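Local coordinates for protein DNA endonuclease I-HmuI (Bacillus phage SPO1, PDB 1U3E) that binds its DNA target and cuts it as an intron-encoded homing endonuclease of the HNH family, with a manganese ion in the active site, at residues Glu2-Lys7 with Ile61-Gly66; Asp74-Asn79 with Asn87-Thr92; Gly150-Val155 with Tyr166-Lys171. All coordinates share one frame; numbering follows the deposited sequence.

Contact 1 of 3, residues Glu2-Lys7 with Ile61-Gly66; sequences EWKDIK and IHFCEG. With EDO (1,2-ethanediol), chain P.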
loop_
_atom_site.group_PDB
_atom_site.type_symbol
_atom_site.label_atom_id
_atom_site.label_comp_id
_atom_site.label_asym_id
_atom_site.label_seq_id
_atom_site.Cartn_x
_atom_site.Cartn_y
_atom_site.Cartn_z
ATOM N N GLU D 2 32.850 7.062 2.654
ATOM C CA GLU D 2 32.686 7.370 4.066
ATOM C C GLU D 2 32.001 6.295 4.904
ATOM O O GLU D 2 30.998 5.704 4.488
ATOM C CB GLU D 2 31.912 8.676 4.221
ATOM C CG GLU D 2 32.647 9.900 3.720
ATOM C CD GLU D 2 33.989 10.085 4.402
ATOM O OE1 GLU D 2 34.084 9.786 5.615
ATOM O OE2 GLU D 2 34.941 10.540 3.731
ATOM N N TRP D 3 32.558 6.064 6.095
ATOM C CA TRP D 3 32.018 5.094 7.042
ATOM C C TRP D 3 31.621 5.757 8.361
ATOM O O TRP D 3 32.324 6.637 8.873
ATOM C CB TRP D 3 33.036 4.005 7.366
ATOM C CG TRP D 3 33.302 3.001 6.287
ATOM C CD1 TRP D 3 34.338 3.007 5.406
ATOM C CD2 TRP D 3 32.564 1.800 6.029
ATOM N NE1 TRP D 3 34.301 1.883 4.625
ATOM C CE2 TRP D 3 33.220 1.125 4.985
ATOM C CE3 TRP D 3 31.414 1.230 6.583
ATOM C CZ2 TRP D 3 32.767 -0.092 4.479
ATOM C CZ3 TRP D 3 30.965 0.022 6.080
ATOM C CH2 TRP D 3 31.642 -0.627 5.036
ATOM N N LYS D 4 30.493 5.324 8.911
ATOM C CA LYS D 4 30.007 5.837 10.179
ATOM C C LYS D 4 29.534 4.657 11.001
ATOM O O LYS D 4 29.172 3.624 10.457
ATOM C CB LYS D 4 28.854 6.814 9.954
ATOM C CG LYS D 4 29.263 8.279 9.979
ATOM C CD LYS D 4 28.058 9.181 9.916
ATOM C CE LYS D 4 28.465 10.625 10.047
ATOM N NZ LYS D 4 27.303 11.555 9.969
ATOM N N ASP D 5 29.554 4.795 12.316
ATOM C CA ASP D 5 29.097 3.713 13.172
ATOM C C ASP D 5 27.580 3.706 13.274
ATOM O O ASP D 5 26.969 4.725 13.603
ATOM C CB ASP D 5 29.695 3.854 14.562
ATOM C CG ASP D 5 31.129 3.429 14.607
ATOM O OD1 ASP D 5 31.373 2.216 14.442
ATOM O OD2 ASP D 5 32.005 4.300 14.794
ATOM N N ILE D 6 26.974 2.554 13.003
ATOM C CA ILE D 6 25.527 2.441 13.069
ATOM C C ILE D 6 25.034 2.764 14.471
ATOM O O ILE D 6 25.283 2.033 15.425
ATOM C CB ILE D 6 25.055 1.031 12.640
ATOM C CG1 ILE D 6 25.501 0.769 11.198
ATOM C CG2 ILE D 6 23.531 0.922 12.746
ATOM C CD1 ILE D 6 24.984 -0.509 10.610
ATOM N N LYS D 7 24.339 3.887 14.588
ATOM C CA LYS D 7 23.815 4.320 15.871
ATOM C C LYS D 7 23.028 3.200 16.519
ATOM O O LYS D 7 22.210 2.548 15.869
ATOM C CB LYS D 7 22.919 5.549 15.691
ATOM C CG LYS D 7 23.668 6.797 15.213
ATOM C CD LYS D 7 22.709 7.934 14.869
ATOM C CE LYS D 7 23.431 9.062 14.150
ATOM N NZ LYS D 7 22.471 10.010 13.509
ATOM N N ILE D 61 19.828 7.655 7.233
ATOM C CA ILE D 61 19.899 8.059 8.626
ATOM C C ILE D 61 21.268 8.572 9.010
ATOM O O ILE D 61 21.392 9.475 9.830
ATOM C CB ILE D 61 19.527 6.896 9.578
ATOM C CG1 ILE D 61 18.009 6.717 9.604
ATOM C CG2 ILE D 61 20.034 7.183 10.991
ATOM C CD1 ILE D 61 17.542 5.523 10.391
ATOM N N HIS D 62 22.307 8.013 8.414
ATOM C CA HIS D 62 23.637 8.443 8.789
ATOM C C HIS D 62 24.297 9.494 7.901
ATOM O O HIS D 62 25.096 10.299 8.385
ATOM C CB HIS D 62 24.533 7.212 8.945
ATOM C CG HIS D 62 24.107 6.293 10.053
ATOM N ND1 HIS D 62 23.079 5.384 9.917
ATOM C CD2 HIS D 62 24.537 6.184 11.335
ATOM C CE1 HIS D 62 22.895 4.758 11.065
ATOM N NE2 HIS D 62 23.766 5.225 11.942
ATOM N N PHE D 63 23.947 9.522 6.621
ATOM C CA PHE D 63 24.567 10.489 5.720
ATOM C C PHE D 63 23.622 11.464 5.024
ATOM O O PHE D 63 23.994 12.046 4.015
ATOM C CB PHE D 63 25.382 9.764 4.643
ATOM C CG PHE D 63 26.280 8.686 5.175
ATOM C CD1 PHE D 63 25.863 7.366 5.193
ATOM C CD2 PHE D 63 27.540 8.990 5.656
ATOM C CE1 PHE D 63 26.686 6.362 5.677
ATOM C CE2 PHE D 63 28.374 7.990 6.147
ATOM C CZ PHE D 63 27.944 6.676 6.155
ATOM N N CYS D 64 22.417 11.665 5.548
ATOM C CA CYS D 64 21.478 12.570 4.898
ATOM C C CYS D 64 20.726 13.517 5.819
ATOM O O CYS D 64 19.896 13.083 6.616
ATOM C CB CYS D 64 20.468 11.763 4.096
ATOM S SG CYS D 64 21.163 10.909 2.693
ATOM N N GLU D 65 20.995 14.813 5.696
ATOM C CA GLU D 65 20.308 15.803 6.517
ATOM C C GLU D 65 18.816 15.806 6.140
ATOM O O GLU D 65 18.432 15.420 5.030
ATOM C CB GLU D 65 20.893 17.208 6.289
ATOM C CG GLU D 65 22.426 17.298 6.336
ATOM C CD GLU D 65 23.024 17.070 7.730
ATOM O OE1 GLU D 65 24.208 16.663 7.815
ATOM O OE2 GLU D 65 22.321 17.309 8.739
ATOM N N GLY D 66 17.968 16.211 7.075
ATOM C CA GLY D 66 16.559 16.281 6.765
ATOM C C GLY D 66 15.643 15.330 7.481
ATOM O O GLY D 66 14.433 15.449 7.339
HETATM C C1 EDO P . 22.953 13.719 9.666
HETATM O O1 EDO P . 23.386 12.773 8.664
HETATM C C2 EDO P . 23.915 13.660 10.892
HETATM O O2 EDO P . 23.906 12.308 11.464
#
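The contact is a strand-to-helix one: K4, K7 and the backbone between E2 and K7 meet H62 and F63, joining edge strand 3-5 of the N-terminal antiparallel sheet, in the NUMOD4 motif, to helix 55-63 in the HNH endonuclease region. H62 is buried and held from two directions. Its NE2 accepts a nearly straight hydrogen bond from the backbone N of K7 (3.0 Å, 168° at the hydrogen), with the donor close to the ring plane, while ND1 bonds to L58 O one turn back in the helix. Both ring nitrogens are thus engaged, which fixes the rotation of the imidazole; V15 of the adjacent strand also touches H62. K7 slides past this ring in the opposite direction, its CG 3.6 Å from H62 NE2. The F63 ring reaches the strand with its outer atoms, CZ lying 3.6 Å from E2 O and 3.9 Å from K4 CB. Beyond CG the K4 chain is extended (chi2 -173°), its CB, CG and CD passing CE2 of F63, and the straight chain carries the ammonium on to the carbonyl of H62. There K4 NZ donates to H62 O at 3.0 Å, nearly in line with the carbonyl bond.

Contact 2 of 3, residues Asp74-Asn79 with Asn87-Thr92; sequences DHKDGN and NLRWVT. With MN (manganese (II) ion), chain K; nucleotides of chain C.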
loop_
_atom_site.group_PDB
_atom_site.type_symbol
_atom_site.label_atom_id
_atom_site.label_comp_id
_atom_site.label_asym_id
_atom_site.label_seq_id
_atom_site.Cartn_x
_atom_site.Cartn_y
_atom_site.Cartn_z
ATOM N N ASP D 74 13.513 8.456 0.256
ATOM C CA ASP D 74 13.270 8.307 -1.167
ATOM C C ASP D 74 14.517 8.052 -2.000
ATOM O O ASP D 74 15.602 8.534 -1.675
ATOM C CB ASP D 74 12.560 9.556 -1.669
ATOM C CG ASP D 74 12.572 9.674 -3.169
ATOM O OD1 ASP D 74 12.224 8.682 -3.850
ATOM O OD2 ASP D 74 12.919 10.773 -3.656
ATOM N N HIS D 75 14.344 7.263 -3.060
ATOM C CA HIS D 75 15.403 6.950 -4.018
ATOM C C HIS D 75 15.124 7.875 -5.192
ATOM O O HIS D 75 14.247 7.585 -6.002
ATOM C CB HIS D 75 15.288 5.520 -4.521
ATOM C CG HIS D 75 15.842 4.502 -3.584
ATOM N ND1 HIS D 75 15.229 4.174 -2.396
ATOM C CD2 HIS D 75 16.948 3.726 -3.668
ATOM C CE1 HIS D 75 15.934 3.237 -1.788
ATOM N NE2 HIS D 75 16.982 2.948 -2.539
ATOM N N LYS D 76 15.860 8.977 -5.283
ATOM C CA LYS D 76 15.651 9.950 -6.345
ATOM C C LYS D 76 15.432 9.347 -7.725
ATOM O O LYS D 76 14.444 9.647 -8.397
ATOM C CB LYS D 76 16.832 10.923 -6.419
ATOM C CG LYS D 76 17.029 11.804 -5.192
ATOM C CD LYS D 76 18.314 12.604 -5.308
ATOM C CE LYS D 76 18.609 13.353 -4.029
ATOM N NZ LYS D 76 19.830 14.199 -4.130
ATOM N N ASP D 77 16.356 8.488 -8.139
ATOM C CA ASP D 77 16.305 7.877 -9.459
ATOM C C ASP D 77 15.423 6.652 -9.636
ATOM O O ASP D 77 15.430 6.036 -10.693
ATOM C CB ASP D 77 17.731 7.562 -9.925
ATOM C CG ASP D 77 18.341 6.377 -9.212
ATOM O OD1 ASP D 77 17.796 5.928 -8.186
ATOM O OD2 ASP D 77 19.389 5.899 -9.689
ATOM N N GLY D 78 14.654 6.297 -8.619
ATOM C CA GLY D 78 13.799 5.140 -8.756
ATOM C C GLY D 78 14.567 3.835 -8.777
ATOM O O GLY D 78 13.969 2.766 -8.733
ATOM N N ASN D 79 15.889 3.902 -8.856
ATOM C CA ASN D 79 16.667 2.675 -8.855
ATOM C C ASN D 79 16.919 2.227 -7.415
ATOM O O ASN D 79 17.781 2.778 -6.728
ATOM C CB ASN D 79 17.996 2.874 -9.581
ATOM C CG ASN D 79 18.892 1.646 -9.497
ATOM O OD1 ASN D 79 18.455 0.576 -9.071
ATOM N ND2 ASN D 79 20.145 1.792 -9.906
ATOM N N ASN D 87 21.853 9.573 -3.713
ATOM C CA ASN D 87 20.613 9.232 -4.414
ATOM C C ASN D 87 19.377 9.176 -3.505
ATOM O O ASN D 87 18.255 9.028 -3.985
ATOM C CB ASN D 87 20.757 7.880 -5.105
ATOM C CG ASN D 87 19.537 7.524 -5.930
ATOM O OD1 ASN D 87 19.085 8.321 -6.742
ATOM N ND2 ASN D 87 19.008 6.323 -5.737
ATOM N N LEU D 88 19.595 9.285 -2.196
ATOM C CA LEU D 88 18.529 9.217 -1.208
ATOM C C LEU D 88 18.257 10.578 -0.575
ATOM O O LEU D 88 19.103 11.463 -0.601
ATOM C CB LEU D 88 18.922 8.202 -0.131
ATOM C CG LEU D 88 19.391 6.853 -0.691
ATOM C CD1 LEU D 88 20.009 5.999 0.395
ATOM C CD2 LEU D 88 18.220 6.146 -1.322
ATOM N N ARG D 89 17.073 10.739 0.003
ATOM C CA ARG D 89 16.694 11.996 0.639
ATOM C C ARG D 89 15.422 11.833 1.473
ATOM O O ARG D 89 14.487 11.138 1.070
ATOM C CB ARG D 89 16.444 13.047 -0.424
ATOM C CG ARG D 89 15.332 12.646 -1.355
ATOM C CD ARG D 89 14.809 13.817 -2.129
ATOM N NE ARG D 89 13.724 13.421 -3.017
ATOM C CZ ARG D 89 12.879 14.280 -3.571
ATOM N NH1 ARG D 89 13.007 15.583 -3.327
ATOM N NH2 ARG D 89 11.904 13.836 -4.356
ATOM N N TRP D 90 15.383 12.476 2.632
ATOM C CA TRP D 90 14.207 12.380 3.478
ATOM C C TRP D 90 13.075 13.191 2.895
ATOM O O TRP D 90 13.176 14.409 2.743
ATOM C CB TRP D 90 14.524 12.852 4.889
ATOM C CG TRP D 90 15.453 11.944 5.562
ATOM C CD1 TRP D 90 16.803 12.092 5.684
ATOM C CD2 TRP D 90 15.121 10.707 6.193
ATOM N NE1 TRP D 90 17.336 11.021 6.358
ATOM C CE2 TRP D 90 16.324 10.155 6.684
ATOM C CE3 TRP D 90 13.923 10.011 6.392
ATOM C CZ2 TRP D 90 16.362 8.939 7.366
ATOM C CZ3 TRP D 90 13.963 8.806 7.068
ATOM C CH2 TRP D 90 15.176 8.281 7.548
ATOM N N VAL D 91 11.988 12.513 2.570
ATOM C CA VAL D 91 10.852 13.181 1.976
ATOM C C VAL D 91 9.555 12.821 2.670
ATOM O O VAL D 91 9.493 11.875 3.442
ATOM C CB VAL D 91 10.783 12.847 0.466
ATOM C CG1 VAL D 91 9.390 13.047 -0.078
ATOM C CG2 VAL D 91 11.766 13.733 -0.291
ATOM N N THR D 92 8.529 13.613 2.386
ATOM C CA THR D 92 7.191 13.463 2.941
ATOM C C THR D 92 6.400 12.497 2.050
ATOM O O THR D 92 6.413 12.639 0.837
ATOM C CB THR D 92 6.530 14.858 2.992
ATOM O OG1 THR D 92 5.683 14.935 4.122
ATOM C CG2 THR D 92 5.704 15.126 1.778
HETATM MN MN MN K . 10.289 7.580 -4.920
ATOM O OP3 DG C 1 11.169 6.270 -3.279
ATOM P P DG C 1 11.409 4.978 -2.536
ATOM O OP1 DG C 1 11.359 3.778 -3.452
ATOM O OP2 DG C 1 12.599 5.053 -1.637
ATOM O "O5'" DG C 1 10.119 4.834 -1.568
ATOM C "C5'" DG C 1 10.129 3.893 -0.488
ATOM C "C4'" DG C 1 9.088 4.259 0.540
ATOM O "O4'" DG C 1 7.826 3.729 0.104
ATOM C "C3'" DG C 1 9.322 3.626 1.895
ATOM O "O3'" DG C 1 9.953 4.531 2.778
ATOM C "C2'" DG C 1 7.920 3.435 2.432
ATOM C "C1'" DG C 1 7.083 3.230 1.197
ATOM N N9 DG C 1 6.836 1.819 0.930
ATOM C C8 DG C 1 7.259 1.100 -0.163
ATOM N N7 DG C 1 6.860 -0.142 -0.143
ATOM C C5 DG C 1 6.142 -0.247 1.036
ATOM C C6 DG C 1 5.476 -1.342 1.591
ATOM O O6 DG C 1 5.377 -2.485 1.140
ATOM N N1 DG C 1 4.874 -1.021 2.800
ATOM C C2 DG C 1 4.916 0.207 3.397
ATOM N N2 DG C 1 4.271 0.320 4.565
ATOM N N3 DG C 1 5.542 1.248 2.886
ATOM C C4 DG C 1 6.127 0.952 1.712
HETATM O O HOH W 1 11.717 7.520 -6.188
HETATM O O HOH W 2 8.871 8.268 -5.903
#
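D74 OD2 is gripped by two nitrogens of R89, NE at 2.8 Å in a salt bridge and NH2 in a weak bond, within the beta-beta-alpha-metal motif of the HNH (His-Me finger) nuclease fold. The NE bond uses the anti lone pair of the oxygen and lies in the guanidinium plane. The two side chains run side by side from a hydrogen-bonded pair of the antiparallel hairpin, their flat groups 56° apart. CG of D74 stands anti to its backbone N (chi1 165°), on the side where R89 and the manganese ion lie. D74 OD1 binds the metal at 2.5 Å while OD2 takes the arginine, which makes R89 a second-shell residue holding a metal ligand.

N96 of helix 93-103, two waters and OP3 of DG1 of chain C, a 5'-phosphate oxygen, complete the manganese site. From the other face of the hairpin, H75 ND1 donates to OP2 of the same phosphate at 2.9 Å, close to the ring plane. L88 CD2 sits over the centre of the imidazole, 3.5 Å from its centroid in a CH-pi contact, while H75 NE2 is bonded to N83; the ring is therefore fixed at two nitrogens and one face.

At the end of strand 72-75 a type I turn runs from H75 to G78 and is tied back to N87. K76 N donates to N87 O at 2.7 Å. The N87 amide crosses the D77 carboxylate at about a right angle: N87 OD1 accepts from D77 N in the carbonyl plane, on a lone pair, and N87 ND2 donates to D77 OD1 from above the carboxylate plane at 2.8 Å.

Contact 3 of 3, residues Gly150-Val155 with Tyr166-Lys171; sequences GKVTDV and YTFRYK. With nucleotides of chain A; nucleotides of chain B.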
loop_
_atom_site.group_PDB
_atom_site.type_symbol
_atom_site.label_atom_id
_atom_site.label_comp_id
_atom_site.label_asym_id
_atom_site.label_seq_id
_atom_site.Cartn_x
_atom_site.Cartn_y
_atom_site.Cartn_z
ATOM N N GLY D 150 -31.635 5.434 -5.522
ATOM C CA GLY D 150 -31.803 5.931 -4.169
ATOM C C GLY D 150 -32.889 5.151 -3.448
ATOM O O GLY D 150 -32.700 4.668 -2.336
ATOM N N LYS D 151 -34.036 5.023 -4.101
ATOM C CA LYS D 151 -35.163 4.294 -3.541
ATOM C C LYS D 151 -34.848 2.835 -3.218
ATOM O O LYS D 151 -34.965 2.407 -2.064
ATOM C CB LYS D 151 -36.341 4.356 -4.510
ATOM C CG LYS D 151 -37.384 5.392 -4.162
ATOM C CD LYS D 151 -36.787 6.754 -3.896
ATOM C CE LYS D 151 -36.634 7.036 -2.416
ATOM N NZ LYS D 151 -36.303 8.474 -2.222
ATOM N N VAL D 152 -34.459 2.071 -4.237
ATOM C CA VAL D 152 -34.145 0.657 -4.057
ATOM C C VAL D 152 -33.251 0.438 -2.854
ATOM O O VAL D 152 -33.436 -0.511 -2.101
ATOM C CB VAL D 152 -33.441 0.080 -5.288
ATOM C CG1 VAL D 152 -33.071 -1.362 -5.042
ATOM C CG2 VAL D 152 -34.342 0.176 -6.491
ATOM N N THR D 153 -32.265 1.349 -2.668
ATOM C CA THR D 153 -31.331 1.261 -1.548
ATOM C C THR D 153 -32.061 1.455 -0.229
ATOM O O THR D 153 -31.802 0.749 0.736
ATOM C CB THR D 153 -30.163 2.273 -1.720
ATOM O OG1 THR D 153 -29.321 1.872 -2.810
ATOM C CG2 THR D 153 -29.334 2.338 -0.454
ATOM N N ASP D 154 -32.969 2.426 -0.186
ATOM C CA ASP D 154 -33.708 2.718 1.039
ATOM C C ASP D 154 -34.443 1.475 1.503
ATOM O O ASP D 154 -34.472 1.147 2.689
ATOM C CB ASP D 154 -34.717 3.850 0.818
ATOM C CG ASP D 154 -34.052 5.164 0.486
ATOM O OD1 ASP D 154 -32.870 5.326 0.837
ATOM O OD2 ASP D 154 -34.712 6.036 -0.112
ATOM N N VAL D 155 -35.041 0.781 0.552
ATOM C CA VAL D 155 -35.762 -0.420 0.887
ATOM C C VAL D 155 -34.801 -1.471 1.389
ATOM O O VAL D 155 -35.094 -2.154 2.385
ATOM C CB VAL D 155 -36.508 -0.980 -0.320
ATOM C CG1 VAL D 155 -37.296 -2.238 0.016
ATOM C CG2 VAL D 155 -37.419 0.081 -0.910
ATOM N N TYR D 166 -42.451 -3.056 -5.786
ATOM C CA TYR D 166 -41.503 -4.106 -5.469
ATOM C C TYR D 166 -40.925 -3.839 -4.087
ATOM O O TYR D 166 -41.203 -2.807 -3.488
ATOM C CB TYR D 166 -40.353 -4.171 -6.486
ATOM C CG TYR D 166 -40.707 -4.130 -7.947
ATOM C CD1 TYR D 166 -41.096 -2.951 -8.577
ATOM C CD2 TYR D 166 -40.610 -5.265 -8.734
ATOM C CE1 TYR D 166 -41.340 -2.908 -9.945
ATOM C CE2 TYR D 166 -40.857 -5.232 -10.114
ATOM C CZ TYR D 166 -41.203 -4.053 -10.705
ATOM O OH TYR D 166 -41.416 -3.988 -12.061
ATOM N N THR D 167 -40.147 -4.767 -3.624
ATOM C CA THR D 167 -39.446 -4.690 -2.364
ATOM C C THR D 167 -38.094 -5.326 -2.643
ATOM O O THR D 167 -37.954 -6.040 -3.634
ATOM C CB THR D 167 -40.185 -5.385 -1.211
ATOM O OG1 THR D 167 -39.788 -4.820 0.045
ATOM C CG2 THR D 167 -39.873 -6.866 -1.210
ATOM N N PHE D 168 -37.101 -5.085 -1.805
ATOM C CA PHE D 168 -35.787 -5.618 -2.066
ATOM C C PHE D 168 -35.103 -6.151 -0.831
ATOM O O PHE D 168 -35.366 -5.677 0.272
ATOM C CB PHE D 168 -34.950 -4.557 -2.777
ATOM C CG PHE D 168 -35.719 -3.857 -3.867
ATOM C CD1 PHE D 168 -36.587 -2.816 -3.544
ATOM C CD2 PHE D 168 -35.623 -4.259 -5.200
ATOM C CE1 PHE D 168 -37.331 -2.197 -4.538
ATOM C CE2 PHE D 168 -36.356 -3.652 -6.195
ATOM C CZ PHE D 168 -37.227 -2.612 -5.866
ATOM N N ARG D 169 -34.227 -7.133 -1.021
ATOM C CA ARG D 169 -33.485 -7.748 0.067
ATOM C C ARG D 169 -32.172 -8.233 -0.517
ATOM O O ARG D 169 -32.146 -8.729 -1.636
ATOM C CB ARG D 169 -34.265 -8.895 0.683
ATOM C CG ARG D 169 -35.666 -8.556 1.134
ATOM C CD ARG D 169 -35.641 -7.517 2.248
ATOM N NE ARG D 169 -36.524 -6.389 1.949
ATOM C CZ ARG D 169 -37.752 -6.237 2.437
ATOM N NH1 ARG D 169 -38.244 -7.137 3.256
ATOM N NH2 ARG D 169 -38.495 -5.190 2.097
ATOM N N TYR D 170 -31.082 -8.097 0.228
ATOM C CA TYR D 170 -29.773 -8.532 -0.264
ATOM C C TYR D 170 -29.641 -10.037 -0.390
ATOM O O TYR D 170 -30.264 -10.791 0.350
ATOM C CB TYR D 170 -28.656 -8.058 0.658
ATOM C CG TYR D 170 -28.617 -6.580 0.898
ATOM C CD1 TYR D 170 -29.269 -6.013 1.986
ATOM C CD2 TYR D 170 -27.879 -5.749 0.062
ATOM C CE1 TYR D 170 -29.176 -4.657 2.242
ATOM C CE2 TYR D 170 -27.778 -4.397 0.301
ATOM C CZ TYR D 170 -28.420 -3.852 1.393
ATOM O OH TYR D 170 -28.257 -2.509 1.657
ATOM N N LYS D 171 -28.817 -10.475 -1.326
ATOM C CA LYS D 171 -28.592 -11.887 -1.493
ATOM C C LYS D 171 -27.403 -12.173 -0.594
ATOM O O LYS D 171 -26.297 -11.736 -0.877
ATOM C CB LYS D 171 -28.233 -12.201 -2.938
ATOM C CG LYS D 171 -28.556 -13.628 -3.362
ATOM C CD LYS D 171 -28.017 -14.662 -2.379
ATOM C CE LYS D 171 -28.530 -16.064 -2.688
ATOM N NZ LYS D 171 -28.106 -16.549 -4.038
ATOM P P DT A 24 -25.629 -0.397 -0.123
ATOM O OP1 DT A 24 -25.151 -1.305 0.942
ATOM O OP2 DT A 24 -26.815 -0.759 -0.931
ATOM O "O5'" DT A 24 -25.904 1.010 0.537
ATOM C "C5'" DT A 24 -25.490 2.168 -0.132
ATOM C "C4'" DT A 24 -25.211 3.255 0.863
ATOM O "O4'" DT A 24 -24.816 4.393 0.068
ATOM C "C3'" DT A 24 -26.487 3.670 1.586
ATOM O "O3'" DT A 24 -26.257 4.111 2.932
ATOM C "C2'" DT A 24 -27.065 4.733 0.674
ATOM C "C1'" DT A 24 -25.829 5.378 0.074
ATOM N N1 DT A 24 -26.021 5.847 -1.309
ATOM C C2 DT A 24 -25.730 7.160 -1.569
ATOM O O2 DT A 24 -25.266 7.917 -0.731
ATOM N N3 DT A 24 -25.999 7.561 -2.851
ATOM C C4 DT A 24 -26.510 6.795 -3.881
ATOM O O4 DT A 24 -26.703 7.304 -4.988
ATOM C C5 DT A 24 -26.772 5.418 -3.544
ATOM C C7 DT A 24 -27.328 4.510 -4.593
ATOM C C6 DT A 24 -26.508 5.013 -2.292
ATOM P P DC A 26 -28.055 10.747 6.471
ATOM O OP1 DC A 26 -27.086 11.250 7.468
ATOM O OP2 DC A 26 -29.134 9.816 6.893
ATOM O "O5'" DC A 26 -28.725 11.996 5.753
ATOM C "C5'" DC A 26 -28.703 12.065 4.336
ATOM C "C4'" DC A 26 -29.666 13.106 3.835
ATOM O "O4'" DC A 26 -30.127 12.657 2.544
ATOM C "C3'" DC A 26 -30.922 13.214 4.696
ATOM O "O3'" DC A 26 -31.544 14.456 4.345
ATOM C "C2'" DC A 26 -31.791 12.113 4.124
ATOM C "C1'" DC A 26 -31.474 12.244 2.648
ATOM N N1 DC A 26 -31.663 11.068 1.801
ATOM C C2 DC A 26 -31.688 11.266 0.434
ATOM O O2 DC A 26 -31.486 12.415 0.004
ATOM N N3 DC A 26 -31.924 10.214 -0.389
ATOM C C4 DC A 26 -32.119 8.998 0.126
ATOM N N4 DC A 26 -32.365 7.994 -0.718
ATOM C C5 DC A 26 -32.072 8.762 1.530
ATOM C C6 DC A 26 -31.838 9.817 2.326
ATOM P P DG B 8 -43.931 4.898 -5.734
ATOM O OP1 DG B 8 -44.684 4.331 -6.863
ATOM O OP2 DG B 8 -43.115 4.007 -4.882
ATOM O "O5'" DG B 8 -43.001 6.055 -6.291
ATOM C "C5'" DG B 8 -43.592 7.146 -6.976
ATOM C "C4'" DG B 8 -42.549 8.094 -7.514
ATOM O "O4'" DG B 8 -42.113 9.001 -6.467
ATOM C "C3'" DG B 8 -41.285 7.362 -7.967
ATOM O "O3'" DG B 8 -40.678 8.119 -9.024
ATOM C "C2'" DG B 8 -40.436 7.373 -6.708
ATOM C "C1'" DG B 8 -40.761 8.753 -6.169
ATOM N N9 DG B 8 -40.490 9.048 -4.766
ATOM C C8 DG B 8 -40.520 8.176 -3.710
ATOM N N7 DG B 8 -40.095 8.705 -2.595
ATOM C C5 DG B 8 -39.792 10.018 -2.929
ATOM C C6 DG B 8 -39.267 11.073 -2.130
ATOM O O6 DG B 8 -38.960 11.056 -0.932
ATOM N N1 DG B 8 -39.107 12.237 -2.862
ATOM C C2 DG B 8 -39.417 12.381 -4.186
ATOM N N2 DG B 8 -39.199 13.604 -4.701
ATOM N N3 DG B 8 -39.904 11.407 -4.948
ATOM C C4 DG B 8 -40.059 10.257 -4.256
#
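V152 and V155, one helical turn apart, both pack on F168, one over a face and one at the edge. V152 CG1 lies over one face of the phenyl ring, 3.9 Å from its centroid and displaced toward the rim on the CG side, a CH-pi contact in which the two side chains cross at about a right angle. V155 comes at the ring edge, with CG1 near the ring plane and 3.7 Å from F168 CD1. The same methyl, anti to its own backbone N (chi1 -179°), touches the strand at F168 N (3.4 Å) and T167 OG1. T167 OG1 has its hydrogen bond with I161 O.

Further out, V125 and L156 also touch F168, and T138 and C142 of helix 138-145 pack on V152. Strand 167-170 is bonded through its backbone to strand 123-126, so this apolar packing seats helix 149-157 on the sheet; the axes of segments 150-155 and 167-170 approach to 7.6 Å, their N-to-C directions 65° apart.

Other side chains of the helix meet DNA. D154 OD1 accepts from the base amino group N4 of DC26 of chain A at 3.1 Å, in a nearly straight bond, and K151 NZ donates to N7 of a guanine other than DG8 of chain B. From the strand, Y170 OH makes a weak bond to the phosphate of DT24 of chain A. The arrangement is consistent with helix 149-157 being the recognition helix of the helix-turn-helix DNA-binding domain.

How the contacts relate
Along the chain the three contacts follow in series, each closing before the next opens. Contacts 1 and 2 are neighbours, their centres 15 Å apart: helix 55-63 precedes strand 72-75, and W90 of contact 2 packs against I61 and C64 of contact 1, with C64 O 3.3 Å from W90 NE1. Together they tie the NUMOD4 sheet, the helix and the metal-bearing hairpin into one catalytic end. Contact 3 lies on the opposite side of the chain's centre, about 50 Å from contact 2 and 61 Å from contact 1, centre to centre. The protein is thus elongated, with cleavage chemistry at one end and base recognition by the helix-turn-helix domain at the other, both on the bound DNA.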